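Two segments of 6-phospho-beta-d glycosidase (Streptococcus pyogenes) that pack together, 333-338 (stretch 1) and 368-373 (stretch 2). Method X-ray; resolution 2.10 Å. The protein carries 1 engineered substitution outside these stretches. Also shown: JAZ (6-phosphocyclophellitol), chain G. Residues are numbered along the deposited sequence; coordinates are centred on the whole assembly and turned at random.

Stretch 1 (333-338) MNVDKG
Stretch 2 368-373: GVGISG

How is the backbone arranged where the two stretches meet? Met333 (phi/psi -143/149) and Asn334 (-96/108) lie in a strand that begins earlier in the chain; the backbone then turns through Val335 (-64/-44), Asp336 (-54/-34) and Lys337 (-103/-18) to Gly338 (67/28), whose positive phi favours glycine. Weak backbone hydrogen bonds tighten the turn: Asn334 O accepts from Gly338 N at 2.9 Å and from Lys337 N at 3.3 Å. Stretch 2 has no regular helix or strand but is extended at Val369 (-138/135), Gly370 (-113/135) and Ile371 (-141/141), with Ser372 at -89/170 and Gly373 at 55/42. The nearest CA atoms in register are those of Asp336 and Ile371, 6.0 Å apart, and the hydrogen-bonded pairs advance in the same sense along both stretches, from Asn334 with Gly370 to Asp336 with Ser372. The contact buries 242 Å² in total.

What does Asn334 bring to the contact? Met333 (chi1 t, chi2 t, chi3 p) stays clear of stretch 2, but Asn334 points toward it, with chi1 at 175° (t) and chi2 at -9°. Its amide ND2 donates to Gly370 O at 3.1 Å, and the N-H...O angle of 165° makes this a nearly straight hydrogen bond. The same buried amide has hydrocarbon beside it: ND2 lies 3.3 Å from Val369 CG2, and OD1 lies 3.3 Å from Ile371 CD1. Val369 has chi1 p; Ile371 has chi1 and chi2 both m, which brings the end of its side chain nearer to stretch 1 than its sideways CA-to-CB bond would suggest.

How does Asp336 bond to stretch 2? Val335 (chi1 t) makes no contact with stretch 2, whereas Asp336 points toward it with chi1 at -78° (m) and chi2 at -9°. Its OD2 accepts from Ser372 N at 2.8 Å, with an N-H...O angle of 147°, and also takes a weak hydrogen bond from Ser372 OG at 2.9 Å. With chi1 at 62° (p), Ser372 brings its hydroxyl to the same carboxylate oxygen as its backbone amide. Ile371 CG2 packs 3.5 Å from Asp336 OD2.

Where does Lys337 go? Its CB starts toward stretch 2 and lies 4.3 Å from Gly370 O, but the end leads away (chi1 t, chi2 p, chi3 t, chi4 t). NZ instead reaches the phosphate of 6-phosphocyclophellitol, donating to O13 at 2.8 Å and weakly to O11 at 3.3 Å; a positively charged ammonium suits the anionic group.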

# COMPACT_ATOMS: atom_id res chain seq x y z
N MET A 333 14.44 17.49 -4.23
CA MET A 333 13.28 17.54 -3.35
C MET A 333 12.00 18.02 -4.06
O MET A 333 12.01 18.80 -5.06
CB MET A 333 13.62 18.40 -2.13
CG MET A 333 12.70 18.20 -0.93
SD MET A 333 12.75 19.59 0.24
CE MET A 333 12.44 20.97 -0.84
N ASN A 334 10.88 17.49 -3.58
CA ASN A 334 9.55 17.95 -3.92
C ASN A 334 9.17 18.92 -2.79
O ASN A 334 8.90 18.49 -1.63
CB ASN A 334 8.61 16.76 -3.96
CG ASN A 334 7.17 17.15 -4.19
OD1 ASN A 334 6.80 18.33 -4.17
ND2 ASN A 334 6.33 16.14 -4.39
N VAL A 335 9.15 20.21 -3.11
CA VAL A 335 8.93 21.25 -2.04
C VAL A 335 7.57 21.17 -1.37
O VAL A 335 7.53 21.20 -0.15
CB VAL A 335 9.21 22.68 -2.57
CG1 VAL A 335 8.79 23.79 -1.59
CG2 VAL A 335 10.69 22.82 -2.93
N ASP A 336 6.47 20.98 -2.12
CA ASP A 336 5.07 20.85 -1.53
C ASP A 336 4.97 19.76 -0.48
O ASP A 336 4.23 19.85 0.46
CB ASP A 336 3.97 20.53 -2.57
CG ASP A 336 3.53 21.73 -3.37
OD1 ASP A 336 3.91 22.90 -3.07
OD2 ASP A 336 2.81 21.47 -4.35
N LYS A 337 5.72 18.70 -0.67
CA LYS A 337 5.58 17.54 0.15
C LYS A 337 6.69 17.39 1.22
O LYS A 337 6.53 16.62 2.16
CB LYS A 337 5.56 16.37 -0.86
CG LYS A 337 5.03 15.07 -0.35
CD LYS A 337 3.55 15.02 -0.01
CE LYS A 337 3.46 13.81 0.90
NZ LYS A 337 2.28 13.70 1.78
N GLY A 338 7.82 18.09 1.05
CA GLY A 338 9.00 17.88 1.88
C GLY A 338 9.65 16.51 1.68
O GLY A 338 10.30 16.01 2.59
N GLY A 368 4.27 7.37 -7.43
CA GLY A 368 3.70 8.61 -7.90
C GLY A 368 4.23 9.78 -7.11
O GLY A 368 5.07 9.61 -6.18
N VAL A 369 3.77 10.95 -7.51
CA VAL A 369 4.19 12.23 -6.94
C VAL A 369 2.96 13.13 -6.76
O VAL A 369 2.10 13.26 -7.66
CB VAL A 369 5.28 12.95 -7.79
CG1 VAL A 369 4.79 13.34 -9.18
CG2 VAL A 369 5.78 14.19 -7.03
N GLY A 370 2.90 13.75 -5.59
CA GLY A 370 1.77 14.52 -5.14
C GLY A 370 2.16 16.00 -5.03
O GLY A 370 3.22 16.30 -4.45
N ILE A 371 1.29 16.89 -5.53
CA ILE A 371 1.57 18.34 -5.66
C ILE A 371 0.28 19.05 -5.30
O ILE A 371 -0.80 18.56 -5.64
CB ILE A 371 1.97 18.65 -7.13
CG1 ILE A 371 3.33 18.02 -7.42
CG2 ILE A 371 2.00 20.12 -7.51
CD1 ILE A 371 4.43 18.54 -6.51
N SER A 372 0.37 20.17 -4.60
CA SER A 372 -0.80 21.06 -4.37
C SER A 372 -0.97 22.13 -5.47
O SER A 372 -0.13 22.30 -6.36
CB SER A 372 -0.71 21.72 -2.99
OG SER A 372 0.45 22.51 -2.95
N GLY A 373 -2.10 22.82 -5.44
CA GLY A 373 -2.32 23.96 -6.32
C GLY A 373 -2.12 23.68 -7.80
O GLY A 373 -1.55 24.54 -8.54
C2 JAZ G . -1.26 7.13 -0.10
C3 JAZ G . -1.53 5.63 -0.34
C4 JAZ G . -0.37 4.79 0.17
C5 JAZ G . 0.96 5.17 -0.49
C6 JAZ G . 1.20 6.66 -0.38
C7 JAZ G . 0.01 7.48 -0.86
C8 JAZ G . 0.31 8.98 -0.89
O9 JAZ G . 0.57 9.38 0.45
P10 JAZ G . 0.20 10.86 0.89
O11 JAZ G . 0.56 10.90 2.34
O12 JAZ G . -1.15 11.23 0.46
O13 JAZ G . 1.08 11.74 0.10
O14 JAZ G . 1.57 6.99 0.97
O15 JAZ G . -2.32 7.93 -0.63
O16 JAZ G . -2.69 5.31 0.39
O17 JAZ G . -0.64 3.41 -0.02